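Local structure of nucleocapsid (Crimean-congo hemorrhagic fever virus, 4AKL) at residues A[33-37]-A[73-79]; A[40-44]-A[428-433]; A[106-110]-A[312-316]; A[113-117]-A[364-370]. The protein binds single- and double-stranded RNA, probably takes part in packaging the viral genome, and probably has a sequence-nonspecific DNA endonuclease activity. One frame throughout, in Å; residues are numbered along the deposited sequence.

From the N terminus, the loop between helices 10-24 and 45-52 enters two contacts in succession. Contact 1 closes the shorter loop, pairing 33-37 with 73-79 at the start of helix 77-83. Contact 2 starts before that loop is closed and reaches on to helix 425-440, so the two cross; their centres lie about 17 Å apart. Contacts 3 and 4 are both nested within the long loop closed by contact 2. They cross as well, contact 3 tying 106-110 to helix 306-316 and contact 4 tying the loops 113-117 and 364-370, and they touch where the backbone O of W106 packs against L113 CD1. Contact 1 precedes both in the chain and touches neither.

Contact 1 (A[33-37]-A[73-79]); sequences SYSFC and FCAPIYE
S33 turns OG anti to its own backbone N (chi1 -170°), and E79 folds back at chi2 (78°), which brings hydroxyl and carboxylate together across the contact. S33 OG donates to E79 OE1 at 2.6 Å, meeting the lone pair on the side of the other carboxylate oxygen, while S33 CB rests on P76 CB at 3.7 Å. The same hydroxyl accepts from water 1, which also donates to the carbonyl of Y34 and accepts from Y78 N at 2.9 Å. Y34 O receives in addition a weak bond from I77 N (3.3 Å), so the first turn of helix 77-83, just after its N-cap residue P76, is tied to the loop directly and through water. Farther along, water 2 bridges F36 N and A75 O. S35 OG closes an ST turn by accepting from C37 N at 3.1 Å and also bonds T31. Apolar contacts run alongside these bonds: F36 CE2 lies 4.0 Å from I77 CD1, F36 CB lies against F73 CB, and C37 CB touches C74 CB. The other oxygen of E79, OE2, is held by N142 and N144. With both carboxylate oxygens bonded in a buried setting, E79 is probably fixed in rotation and stabilised as the anion, joining the loop, the helix start and a more distant part of the chain.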
loop_
_atom_site.group_PDB
_atom_site.type_symbol
_atom_site.label_atom_id
_atom_site.label_comp_id
_atom_site.label_asym_id
_atom_site.label_seq_id
_atom_site.Cartn_x
_atom_site.Cartn_y
_atom_site.Cartn_z
ATOM N N SER A 33 9.016 13.783 11.859
ATOM C CA SER A 33 7.959 14.510 12.501
ATOM C C SER A 33 8.274 14.488 14.003
ATOM O O SER A 33 8.847 13.547 14.492
ATOM C CB SER A 33 6.625 13.865 12.099
ATOM O OG SER A 33 5.526 14.616 12.484
ATOM N N TYR A 34 7.949 15.568 14.722
ATOM C CA TYR A 34 8.163 15.632 16.182
ATOM C C TYR A 34 7.580 14.383 16.903
ATOM O O TYR A 34 6.478 13.891 16.577
ATOM C CB TYR A 34 7.554 16.882 16.759
ATOM C CG TYR A 34 8.442 18.126 16.675
ATOM C CD1 TYR A 34 9.458 18.328 17.578
ATOM C CD2 TYR A 34 8.241 19.088 15.692
ATOM C CE1 TYR A 34 10.284 19.491 17.514
ATOM C CE2 TYR A 34 9.031 20.231 15.605
ATOM C CZ TYR A 34 10.051 20.428 16.512
ATOM O OH TYR A 34 10.829 21.569 16.415
ATOM N N SER A 35 8.339 13.893 17.874
ATOM C CA SER A 35 8.035 12.664 18.548
ATOM C C SER A 35 8.652 12.650 19.926
ATOM O O SER A 35 9.257 13.647 20.378
ATOM C CB SER A 35 8.611 11.498 17.728
ATOM O OG SER A 35 9.992 11.426 17.908
ATOM N N PHE A 36 8.506 11.521 20.610
ATOM C CA PHE A 36 9.106 11.331 21.950
ATOM C C PHE A 36 10.537 10.763 21.893
ATOM O O PHE A 36 11.126 10.441 22.942
ATOM C CB PHE A 36 8.188 10.429 22.813
ATOM C CG PHE A 36 6.994 11.146 23.361
ATOM C CD1 PHE A 36 7.117 11.940 24.494
ATOM C CD2 PHE A 36 5.752 11.032 22.740
ATOM C CE1 PHE A 36 6.032 12.605 25.002
ATOM C CE2 PHE A 36 4.635 11.698 23.229
ATOM C CZ PHE A 36 4.763 12.498 24.360
ATOM N N CYS A 37 11.108 10.673 20.692
ATOM C CA CYS A 37 12.395 9.991 20.499
ATOM C C CYS A 37 13.618 10.843 20.863
ATOM O O CYS A 37 14.045 11.701 20.095
ATOM C CB CYS A 37 12.525 9.469 19.045
ATOM S SG CYS A 37 13.881 8.338 18.772
ATOM N N PHE A 73 8.990 5.090 20.973
ATOM C CA PHE A 73 9.019 6.544 21.217
ATOM C C PHE A 73 9.099 7.390 19.937
ATOM O O PHE A 73 9.258 8.597 20.010
ATOM C CB PHE A 73 10.166 6.916 22.184
ATOM C CG PHE A 73 10.035 6.308 23.576
ATOM C CD1 PHE A 73 9.002 6.697 24.433
ATOM C CD2 PHE A 73 10.953 5.372 24.027
ATOM C CE1 PHE A 73 8.862 6.142 25.727
ATOM C CE2 PHE A 73 10.839 4.804 25.322
ATOM C CZ PHE A 73 9.781 5.193 26.168
ATOM N N CYS A 74 8.942 6.777 18.762
ATOM C CA CYS A 74 9.168 7.515 17.539
ATOM C C CYS A 74 7.941 7.654 16.690
ATOM O O CYS A 74 8.074 7.907 15.486
ATOM C CB CYS A 74 10.325 6.881 16.776
ATOM S SG CYS A 74 9.974 5.364 16.183
ATOM N N ALA A 75 6.743 7.513 17.289
ATOM C CA ALA A 75 5.495 7.794 16.569
ATOM C C ALA A 75 5.457 9.288 16.151
ATOM O O ALA A 75 5.850 10.146 16.932
ATOM C CB ALA A 75 4.261 7.451 17.405
ATOM N N PRO A 76 5.035 9.572 14.899
ATOM C CA PRO A 76 4.846 10.929 14.379
ATOM C C PRO A 76 3.577 11.461 14.943
ATOM O O PRO A 76 2.485 11.265 14.372
ATOM C CB PRO A 76 4.785 10.730 12.870
ATOM C CG PRO A 76 4.294 9.432 12.700
ATOM C CD PRO A 76 4.772 8.584 13.857
ATOM N N ILE A 77 3.718 12.134 16.073
ATOM C CA ILE A 77 2.550 12.614 16.846
ATOM C C ILE A 77 1.519 13.402 16.070
ATOM O O ILE A 77 0.294 13.154 16.193
ATOM C CB ILE A 77 2.972 13.441 18.029
ATOM C CG1 ILE A 77 3.734 12.553 19.022
ATOM C CG2 ILE A 77 1.753 14.013 18.713
ATOM C CD1 ILE A 77 2.893 11.356 19.603
ATOM N N TYR A 78 1.999 14.324 15.262
ATOM C CA TYR A 78 1.103 15.252 14.545
ATOM C C TYR A 78 0.188 14.479 13.630
ATOM O O TYR A 78 -1.019 14.663 13.652
ATOM C CB TYR A 78 1.909 16.259 13.722
ATOM C CG TYR A 78 1.067 17.292 13.023
ATOM C CD1 TYR A 78 0.722 18.450 13.658
ATOM C CD2 TYR A 78 0.598 17.094 11.706
ATOM C CE1 TYR A 78 -0.043 19.407 13.040
ATOM C CE2 TYR A 78 -0.198 18.066 11.065
ATOM C CZ TYR A 78 -0.508 19.208 11.736
ATOM O OH TYR A 78 -1.271 20.181 11.142
ATOM N N GLU A 79 0.768 13.592 12.845
ATOM C CA GLU A 79 -0.010 12.894 11.829
ATOM C C GLU A 79 -0.870 11.806 12.447
ATOM O O GLU A 79 -2.013 11.625 12.007
ATOM C CB GLU A 79 0.890 12.350 10.732
ATOM C CG GLU A 79 1.497 13.428 9.879
ATOM C CD GLU A 79 2.714 14.175 10.499
ATOM O OE1 GLU A 79 3.338 13.652 11.450
ATOM O OE2 GLU A 79 3.039 15.306 9.997
HETATM O O HOH W 1 4.732 15.178 14.996
HETATM O O HOH W 2 6.473 9.690 19.595
#

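Contact 2 (A[40-44]-A[428-433]); sequences VPNLD and RTIVKL
T429 OG1 is gripped from two sides of the contact: it accepts from water 3 at 2.9 Å and bonds P425 O, one turn earlier in helix 425-440. Water 3 also donates to P41 O at 2.8 Å, so the loop carbonyl and the helix hydroxyl share one water. L43 packs beside this bridge, its CD1 4.0 Å from L433 CD2 and also near T429 CG2, and its side chain further touches E69 and A70 of helix 56-71. The lower part of the K432 chain passes L43 as well, with K432 CG 4.0 Å from L43 CB. Bends at chi2 (70°) and again at chi4 (86°) then carry the ammonium to the D44 carboxylate, where NZ of K432 and OD1 of D44 form a salt bridge at 2.7 Å; the hydrogen bond within it is weak and the place of D44 OD1 uncertain. D44 N closes an Asx turn begun by N42, donating to N42 OD1 at 3.1 Å, in the plane of the amide carbonyl. At the far end V40 and R428 cross at about a right angle, V40 CG1 coming 3.3 Å from R428 NH1. The guanidinium is turned to backbone carbonyls, NE to N423 O and NH2 weakly to T422 O. The loop thus lies along helix 425-440 through leucine packing beside a water that satisfies both the P41 carbonyl and the T429 hydroxyl, and D44 may help to balance the charge of K432.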
loop_
_atom_site.group_PDB
_atom_site.type_symbol
_atom_site.label_atom_id
_atom_site.label_comp_id
_atom_site.label_asym_id
_atom_site.label_seq_id
_atom_site.Cartn_x
_atom_site.Cartn_y
_atom_site.Cartn_z
ATOM N N VAL A 40 18.458 7.128 19.410
ATOM C CA VAL A 40 18.250 6.014 18.504
ATOM C C VAL A 40 18.168 4.719 19.329
ATOM O O VAL A 40 18.991 4.496 20.189
ATOM C CB VAL A 40 19.370 5.938 17.429
ATOM C CG1 VAL A 40 19.165 4.740 16.509
ATOM C CG2 VAL A 40 19.420 7.224 16.625
ATOM N N PRO A 41 17.159 3.867 19.069
ATOM C CA PRO A 41 17.061 2.674 19.858
ATOM C C PRO A 41 18.232 1.722 19.581
ATOM O O PRO A 41 18.680 1.577 18.446
ATOM C CB PRO A 41 15.733 2.050 19.405
ATOM C CG PRO A 41 15.082 3.037 18.522
ATOM C CD PRO A 41 16.140 3.890 18.002
ATOM N N ASN A 42 18.721 1.099 20.638
ATOM C CA ASN A 42 19.831 0.186 20.557
ATOM C C ASN A 42 19.243 -1.194 20.736
ATOM O O ASN A 42 18.752 -1.534 21.824
ATOM C CB ASN A 42 20.856 0.481 21.635
ATOM C CG ASN A 42 22.177 -0.279 21.416
ATOM O OD1 ASN A 42 22.209 -1.371 20.850
ATOM N ND2 ASN A 42 23.265 0.315 21.863
ATOM N N LEU A 43 19.294 -1.981 19.667
ATOM C CA LEU A 43 18.687 -3.289 19.664
ATOM C C LEU A 43 19.726 -4.412 19.740
ATOM O O LEU A 43 19.375 -5.579 19.637
ATOM C CB LEU A 43 17.804 -3.440 18.413
ATOM C CG LEU A 43 16.778 -2.329 18.078
ATOM C CD1 LEU A 43 15.946 -2.690 16.836
ATOM C CD2 LEU A 43 15.850 -2.046 19.236
ATOM N N ASP A 44 20.991 -4.051 19.936
ATOM C CA ASP A 44 22.133 -4.989 19.961
ATOM C C ASP A 44 21.863 -6.186 20.808
ATOM O O ASP A 44 22.001 -7.317 20.349
ATOM C CB ASP A 44 23.424 -4.312 20.511
ATOM C CG ASP A 44 24.146 -3.430 19.474
ATOM O OD1 ASP A 44 23.790 -3.473 18.293
ATOM O OD2 ASP A 44 25.093 -2.685 19.845
ATOM N N ARG A 428 19.456 2.072 9.931
ATOM C CA ARG A 428 20.120 1.272 10.958
ATOM C C ARG A 428 19.127 0.356 11.682
ATOM O O ARG A 428 19.437 -0.808 11.925
ATOM C CB ARG A 428 20.866 2.134 11.947
ATOM C CG ARG A 428 22.135 2.704 11.347
ATOM C CD ARG A 428 22.914 3.498 12.343
ATOM N NE ARG A 428 22.493 4.909 12.386
ATOM C CZ ARG A 428 22.060 5.594 13.465
ATOM N NH1 ARG A 428 21.951 5.049 14.683
ATOM N NH2 ARG A 428 21.732 6.856 13.317
ATOM N N THR A 429 17.954 0.885 11.988
ATOM C CA THR A 429 16.971 0.188 12.781
ATOM C C THR A 429 16.269 -0.939 11.992
ATOM O O THR A 429 15.984 -2.010 12.559
ATOM C CB THR A 429 15.949 1.193 13.299
ATOM O OG1 THR A 429 16.635 2.239 13.992
ATOM C CG2 THR A 429 14.872 0.514 14.213
ATOM N N ILE A 430 15.973 -0.696 10.708
ATOM C CA ILE A 430 15.444 -1.716 9.797
ATOM C C ILE A 430 16.380 -2.918 9.712
ATOM O O ILE A 430 15.956 -4.039 9.815
ATOM C CB ILE A 430 15.227 -1.141 8.375
ATOM C CG1 ILE A 430 14.001 -0.207 8.346
ATOM C CG2 ILE A 430 15.009 -2.250 7.344
ATOM C CD1 ILE A 430 13.761 0.595 7.041
ATOM N N VAL A 431 17.667 -2.638 9.520
ATOM C CA VAL A 431 18.733 -3.643 9.392
ATOM C C VAL A 431 18.893 -4.479 10.670
ATOM O O VAL A 431 19.041 -5.728 10.616
ATOM C CB VAL A 431 20.102 -2.938 9.027
ATOM C CG1 VAL A 431 21.262 -3.788 9.348
ATOM C CG2 VAL A 431 20.099 -2.531 7.578
ATOM N N LYS A 432 18.868 -3.797 11.809
ATOM C CA LYS A 432 19.033 -4.469 13.062
ATOM C C LYS A 432 17.836 -5.395 13.269
ATOM O O LYS A 432 18.030 -6.503 13.772
ATOM C CB LYS A 432 19.242 -3.518 14.243
ATOM C CG LYS A 432 20.210 -4.095 15.311
ATOM C CD LYS A 432 21.668 -4.119 14.732
ATOM C CE LYS A 432 22.756 -3.972 15.721
ATOM N NZ LYS A 432 23.217 -5.217 16.376
ATOM N N LEU A 433 16.627 -4.995 12.844
ATOM C CA LEU A 433 15.469 -5.908 12.948
ATOM C C LEU A 433 15.586 -7.127 12.030
ATOM O O LEU A 433 15.185 -8.242 12.414
ATOM C CB LEU A 433 14.155 -5.238 12.673
ATOM C CG LEU A 433 13.761 -4.257 13.753
ATOM C CD1 LEU A 433 12.781 -3.246 13.183
ATOM C CD2 LEU A 433 13.176 -4.967 14.993
HETATM O O HOH W 3 18.440 0.839 15.737
#

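Contact 3 (A[106-110]-A[312-316]); sequences WDESY and YWLYK
One carboxylate oxygen, D107 OD1, takes two donors from helix 306-316. Y312 OH donates at 2.7 Å to the lone pair turned away from the other oxygen, and K316 NZ at 2.8 Å completes a salt bridge, approaching from 37° above the carboxylate plane. D107 swings its carboxylate there with CG anti to the backbone N (chi1 174°). The Y312 ring is held on both faces: W106 CZ3 sits over its centre in an edge-to-face pair with planes at 67°, and K316 CG lies over the opposite face, offset toward the rim. Y110 CD1 comes to the ring's edge, 3.7 Å from Y312 OH. Three further polar groups have partners outside the two segments: W106 NE1 donates to N125, W313 NE1 to A378 O, and Y110 OH bonds both L362 O and L380 N. Two donors on one oxygen would probably favour the ionised carboxylate. The contact joins helix 104-107 and the type I turn D107-Y110 to helix 306-316, with W106 also packed on A129 of helix 120-136, Y315 beside helix 86-98, and W313 touching M388 of helix 385-392.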
loop_
_atom_site.group_PDB
_atom_site.type_symbol
_atom_site.label_atom_id
_atom_site.label_comp_id
_atom_site.label_asym_id
_atom_site.label_seq_id
_atom_site.Cartn_x
_atom_site.Cartn_y
_atom_site.Cartn_z
ATOM N N TRP A 106 -14.294 -5.447 -4.317
ATOM C CA TRP A 106 -13.564 -6.120 -3.250
ATOM C C TRP A 106 -14.348 -6.242 -1.950
ATOM O O TRP A 106 -14.265 -7.286 -1.276
ATOM C CB TRP A 106 -12.190 -5.440 -2.994
ATOM C CG TRP A 106 -12.125 -3.936 -2.948
ATOM C CD1 TRP A 106 -12.083 -3.079 -4.011
ATOM C CD2 TRP A 106 -12.059 -3.134 -1.793
ATOM N NE1 TRP A 106 -12.017 -1.795 -3.590
ATOM C CE2 TRP A 106 -11.991 -1.790 -2.225
ATOM C CE3 TRP A 106 -12.054 -3.408 -0.435
ATOM C CZ2 TRP A 106 -11.918 -0.729 -1.347
ATOM C CZ3 TRP A 106 -11.997 -2.351 0.447
ATOM C CH2 TRP A 106 -11.911 -1.024 -0.015
ATOM N N ASP A 107 -15.098 -5.209 -1.567
ATOM C CA ASP A 107 -15.848 -5.211 -0.297
ATOM C C ASP A 107 -16.921 -6.315 -0.230
ATOM O O ASP A 107 -17.019 -7.023 0.780
ATOM C CB ASP A 107 -16.451 -3.804 -0.027
ATOM C CG ASP A 107 -17.385 -3.759 1.202
ATOM O OD1 ASP A 107 -16.943 -4.125 2.334
ATOM O OD2 ASP A 107 -18.574 -3.307 1.022
ATOM N N GLU A 108 -17.700 -6.472 -1.281
ATOM C CA GLU A 108 -18.743 -7.513 -1.329
ATOM C C GLU A 108 -18.161 -8.930 -1.580
ATOM O O GLU A 108 -18.871 -9.943 -1.500
ATOM C CB GLU A 108 -19.827 -7.154 -2.374
ATOM C CG GLU A 108 -20.763 -6.063 -1.865
ATOM C CD GLU A 108 -21.959 -5.783 -2.803
ATOM O OE1 GLU A 108 -22.078 -6.380 -3.909
ATOM O OE2 GLU A 108 -22.799 -4.938 -2.406
ATOM N N SER A 109 -16.870 -8.987 -1.874
ATOM C CA SER A 109 -16.155 -10.251 -2.069
ATOM C C SER A 109 -15.182 -10.514 -0.933
ATOM O O SER A 109 -14.359 -11.385 -1.079
ATOM C CB SER A 109 -15.394 -10.222 -3.403
ATOM O OG SER A 109 -16.341 -10.321 -4.436
ATOM N N TYR A 110 -15.305 -9.777 0.186
ATOM C CA TYR A 110 -14.381 -9.898 1.305
ATOM C C TYR A 110 -14.198 -11.376 1.705
ATOM O O TYR A 110 -13.089 -11.798 1.923
ATOM C CB TYR A 110 -14.781 -9.058 2.534
ATOM C CG TYR A 110 -13.623 -9.000 3.506
ATOM C CD1 TYR A 110 -12.640 -8.013 3.398
ATOM C CD2 TYR A 110 -13.471 -9.988 4.516
ATOM C CE1 TYR A 110 -11.536 -7.981 4.292
ATOM C CE2 TYR A 110 -12.407 -9.975 5.369
ATOM C CZ TYR A 110 -11.435 -8.968 5.266
ATOM O OH TYR A 110 -10.393 -8.963 6.130
ATOM N N TYR A 312 -11.093 1.174 6.620
ATOM C CA TYR A 312 -11.950 0.158 6.081
ATOM C C TYR A 312 -12.248 -0.914 7.160
ATOM O O TYR A 312 -13.391 -1.381 7.287
ATOM C CB TYR A 312 -11.313 -0.470 4.859
ATOM C CG TYR A 312 -12.096 -1.606 4.315
ATOM C CD1 TYR A 312 -13.377 -1.407 3.812
ATOM C CD2 TYR A 312 -11.573 -2.897 4.299
ATOM C CE1 TYR A 312 -14.135 -2.471 3.301
ATOM C CE2 TYR A 312 -12.340 -3.990 3.782
ATOM C CZ TYR A 312 -13.598 -3.768 3.290
ATOM O OH TYR A 312 -14.355 -4.825 2.793
ATOM N N TRP A 313 -11.227 -1.289 7.941
ATOM C CA TRP A 313 -11.403 -2.336 8.953
ATOM C C TRP A 313 -12.259 -1.833 10.084
ATOM O O TRP A 313 -13.099 -2.581 10.587
ATOM C CB TRP A 313 -10.049 -2.909 9.440
ATOM C CG TRP A 313 -9.303 -3.631 8.320
ATOM C CD1 TRP A 313 -9.865 -4.420 7.320
ATOM C CD2 TRP A 313 -7.914 -3.598 8.060
ATOM N NE1 TRP A 313 -8.893 -4.890 6.484
ATOM C CE2 TRP A 313 -7.678 -4.400 6.914
ATOM C CE3 TRP A 313 -6.829 -2.987 8.696
ATOM C CZ2 TRP A 313 -6.428 -4.596 6.399
ATOM C CZ3 TRP A 313 -5.586 -3.173 8.180
ATOM C CH2 TRP A 313 -5.383 -3.974 7.035
ATOM N N LEU A 314 -12.067 -0.582 10.481
ATOM C CA LEU A 314 -12.986 0.026 11.422
ATOM C C LEU A 314 -14.425 -0.031 10.914
ATOM O O LEU A 314 -15.326 -0.479 11.634
ATOM C CB LEU A 314 -12.645 1.460 11.660
ATOM C CG LEU A 314 -11.373 1.872 12.342
ATOM C CD1 LEU A 314 -11.447 3.406 12.528
ATOM C CD2 LEU A 314 -11.163 1.133 13.694
ATOM N N TYR A 315 -14.632 0.386 9.668
ATOM C CA TYR A 315 -15.962 0.333 9.065
ATOM C C TYR A 315 -16.514 -1.102 9.104
ATOM O O TYR A 315 -17.594 -1.323 9.636
ATOM C CB TYR A 315 -15.931 0.955 7.663
ATOM C CG TYR A 315 -17.029 0.542 6.803
ATOM C CD1 TYR A 315 -18.303 1.139 6.913
ATOM C CD2 TYR A 315 -16.844 -0.430 5.866
ATOM C CE1 TYR A 315 -19.359 0.730 6.053
ATOM C CE2 TYR A 315 -17.895 -0.839 5.027
ATOM C CZ TYR A 315 -19.135 -0.253 5.131
ATOM O OH TYR A 315 -20.152 -0.684 4.278
ATOM N N LYS A 316 -15.757 -2.073 8.596
ATOM C CA LYS A 316 -16.211 -3.451 8.591
ATOM C C LYS A 316 -16.496 -4.034 9.962
ATOM O O LYS A 316 -17.354 -4.855 10.060
ATOM C CB LYS A 316 -15.212 -4.376 7.902
ATOM C CG LYS A 316 -15.110 -4.162 6.451
ATOM C CD LYS A 316 -16.464 -4.435 5.667
ATOM C CE LYS A 316 -16.588 -5.910 5.307
ATOM N NZ LYS A 316 -17.614 -6.100 4.250
#

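Contact 4 (A[113-117]-A[364-370]); sequences LKVEV and ADDSFQQ
L113 brings its carbonyl O to the edge of the F368 ring, 3.7 Å from CD1 of F368, while its side chain points away from 364-370 and touches P118 and V379. At K114 the carbonyl O accepts from S367 OG at 2.8 Å. The hydroxyl approaches from 48° above the carbonyl plane, and OG sits between the backbone N and the carbonyl carbon of S367 (chi1 58°), which directs it at K114. K114 CB also lies on the methyl of A364, and the lysine NZ is bonded to E361 O. V115 is bonded through its backbone: Q369 N donates to V115 O at 3.1 Å in an almost straight bond (175°), in the carbonyl plane and on a lone pair. Its side chain runs beside that of Q369, pointing the same way, with V115 CG1 3.6 Å from the amide carbon CD of Q369. E116 presents its carbonyl O to the ring edge of F368, 3.5 Å from F368 CE1, so the carbonyl oxygens of L113, K114 and E116 lie at the edge of this ring, near its plane. V117 ends the run with CG2 3.8 Å from Q370 CG, the two side chains crossing at about a right angle; a bound triethylene glycol, probably from the crystallisation liquor, lies near V117. The contact therefore pairs two loops: one joins helix 110-113 to helix 120-136, the other leads from helix 355-360 toward helix 385-392 and is held to L380 by A364's backbone.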
loop_
_atom_site.group_PDB
_atom_site.type_symbol
_atom_site.label_atom_id
_atom_site.label_comp_id
_atom_site.label_asym_id
_atom_site.label_seq_id
_atom_site.Cartn_x
_atom_site.Cartn_y
_atom_site.Cartn_z
ATOM N N LEU A 113 -11.863 -13.055 -0.577
ATOM C CA LEU A 113 -10.506 -12.491 -0.524
ATOM C C LEU A 113 -9.723 -12.939 0.729
ATOM O O LEU A 113 -8.499 -12.872 0.779
ATOM C CB LEU A 113 -10.545 -10.934 -0.692
ATOM C CG LEU A 113 -10.989 -10.337 -2.061
ATOM C CD1 LEU A 113 -11.043 -8.757 -1.977
ATOM C CD2 LEU A 113 -10.100 -10.769 -3.225
ATOM N N LYS A 114 -10.434 -13.433 1.734
ATOM C CA LYS A 114 -9.813 -14.093 2.869
ATOM C C LYS A 114 -9.164 -15.448 2.394
ATOM O O LYS A 114 -8.324 -15.987 3.094
ATOM C CB LYS A 114 -10.853 -14.390 3.990
ATOM C CG LYS A 114 -11.271 -13.233 4.886
ATOM C CD LYS A 114 -12.412 -13.651 5.893
ATOM C CE LYS A 114 -12.074 -14.859 6.783
ATOM N NZ LYS A 114 -12.916 -14.907 8.030
ATOM N N VAL A 115 -9.569 -15.955 1.252
ATOM C CA VAL A 115 -9.160 -17.264 0.757
ATOM C C VAL A 115 -8.299 -17.187 -0.515
ATOM O O VAL A 115 -7.296 -17.871 -0.605
ATOM C CB VAL A 115 -10.412 -18.129 0.469
ATOM C CG1 VAL A 115 -10.047 -19.455 -0.122
ATOM C CG2 VAL A 115 -11.282 -18.334 1.797
ATOM N N GLU A 116 -8.714 -16.347 -1.476
ATOM C CA GLU A 116 -8.121 -16.332 -2.824
ATOM C C GLU A 116 -7.406 -15.047 -3.175
ATOM O O GLU A 116 -7.691 -13.936 -2.634
ATOM C CB GLU A 116 -9.179 -16.519 -3.911
ATOM C CG GLU A 116 -10.273 -17.584 -3.702
ATOM C CD GLU A 116 -9.837 -19.014 -4.058
ATOM O OE1 GLU A 116 -8.611 -19.217 -4.312
ATOM O OE2 GLU A 116 -10.729 -19.921 -4.077
ATOM N N VAL A 117 -6.493 -15.216 -4.109
ATOM C CA VAL A 117 -5.807 -14.161 -4.780
ATOM C C VAL A 117 -6.844 -13.225 -5.403
ATOM O O VAL A 117 -7.847 -13.684 -5.957
ATOM C CB VAL A 117 -4.877 -14.745 -5.877
ATOM C CG1 VAL A 117 -4.323 -13.620 -6.777
ATOM C CG2 VAL A 117 -3.740 -15.590 -5.224
ATOM N N ALA A 364 -7.535 -13.197 8.019
ATOM C CA ALA A 364 -7.360 -14.253 7.005
ATOM C C ALA A 364 -6.222 -15.245 7.307
ATOM O O ALA A 364 -5.854 -16.084 6.457
ATOM C CB ALA A 364 -7.145 -13.608 5.610
ATOM N N ASP A 365 -5.654 -15.155 8.492
ATOM C CA ASP A 365 -4.449 -15.941 8.828
ATOM C C ASP A 365 -4.560 -17.429 8.521
ATOM O O ASP A 365 -3.632 -18.015 8.021
ATOM C CB ASP A 365 -4.073 -15.792 10.316
ATOM C CG ASP A 365 -3.857 -14.305 10.709
ATOM O OD1 ASP A 365 -4.813 -13.541 10.714
ATOM O OD2 ASP A 365 -2.715 -13.919 10.964
ATOM N N ASP A 366 -5.693 -18.015 8.822
ATOM C CA ASP A 366 -5.883 -19.454 8.708
ATOM C C ASP A 366 -6.674 -19.864 7.508
ATOM O O ASP A 366 -6.782 -21.070 7.232
ATOM C CB ASP A 366 -6.592 -19.967 9.976
ATOM C CG ASP A 366 -5.671 -19.974 11.196
ATOM O OD1 ASP A 366 -4.436 -20.190 11.045
ATOM O OD2 ASP A 366 -6.180 -19.780 12.305
ATOM N N SER A 367 -7.228 -18.885 6.785
ATOM C CA SER A 367 -8.106 -19.179 5.637
ATOM C C SER A 367 -7.371 -19.042 4.271
ATOM O O SER A 367 -7.681 -19.769 3.337
ATOM C CB SER A 367 -9.317 -18.263 5.712
ATOM O OG SER A 367 -8.867 -16.886 5.720
ATOM N N PHE A 368 -6.393 -18.140 4.182
ATOM C CA PHE A 368 -5.739 -17.781 2.896
ATOM C C PHE A 368 -4.882 -18.925 2.342
ATOM O O PHE A 368 -3.963 -19.364 2.979
ATOM C CB PHE A 368 -4.915 -16.446 3.027
ATOM C CG PHE A 368 -4.561 -15.787 1.660
ATOM C CD1 PHE A 368 -5.493 -15.079 0.961
ATOM C CD2 PHE A 368 -3.288 -15.927 1.100
ATOM C CE1 PHE A 368 -5.182 -14.504 -0.256
ATOM C CE2 PHE A 368 -2.949 -15.343 -0.119
ATOM C CZ PHE A 368 -3.874 -14.639 -0.809
ATOM N N GLN A 369 -5.212 -19.375 1.141
ATOM C CA GLN A 369 -4.687 -20.589 0.603
ATOM C C GLN A 369 -3.379 -20.447 -0.245
ATOM O O GLN A 369 -2.854 -21.454 -0.707
ATOM C CB GLN A 369 -5.790 -21.272 -0.212
ATOM C CG GLN A 369 -6.955 -21.719 0.650
ATOM C CD GLN A 369 -8.045 -22.465 -0.104
ATOM O OE1 GLN A 369 -8.095 -22.461 -1.344
ATOM N NE2 GLN A 369 -8.951 -23.117 0.658
ATOM N N GLN A 370 -2.877 -19.238 -0.439
ATOM C CA GLN A 370 -1.711 -18.999 -1.303
ATOM C C GLN A 370 -0.612 -18.229 -0.560
ATOM O O GLN A 370 -0.746 -17.905 0.622
ATOM C CB GLN A 370 -2.166 -18.211 -2.553
ATOM C CG GLN A 370 -3.306 -18.882 -3.382
ATOM C CD GLN A 370 -2.864 -20.134 -4.033
ATOM O OE1 GLN A 370 -1.684 -20.264 -4.424
ATOM N NE2 GLN A 370 -3.798 -21.102 -4.172
#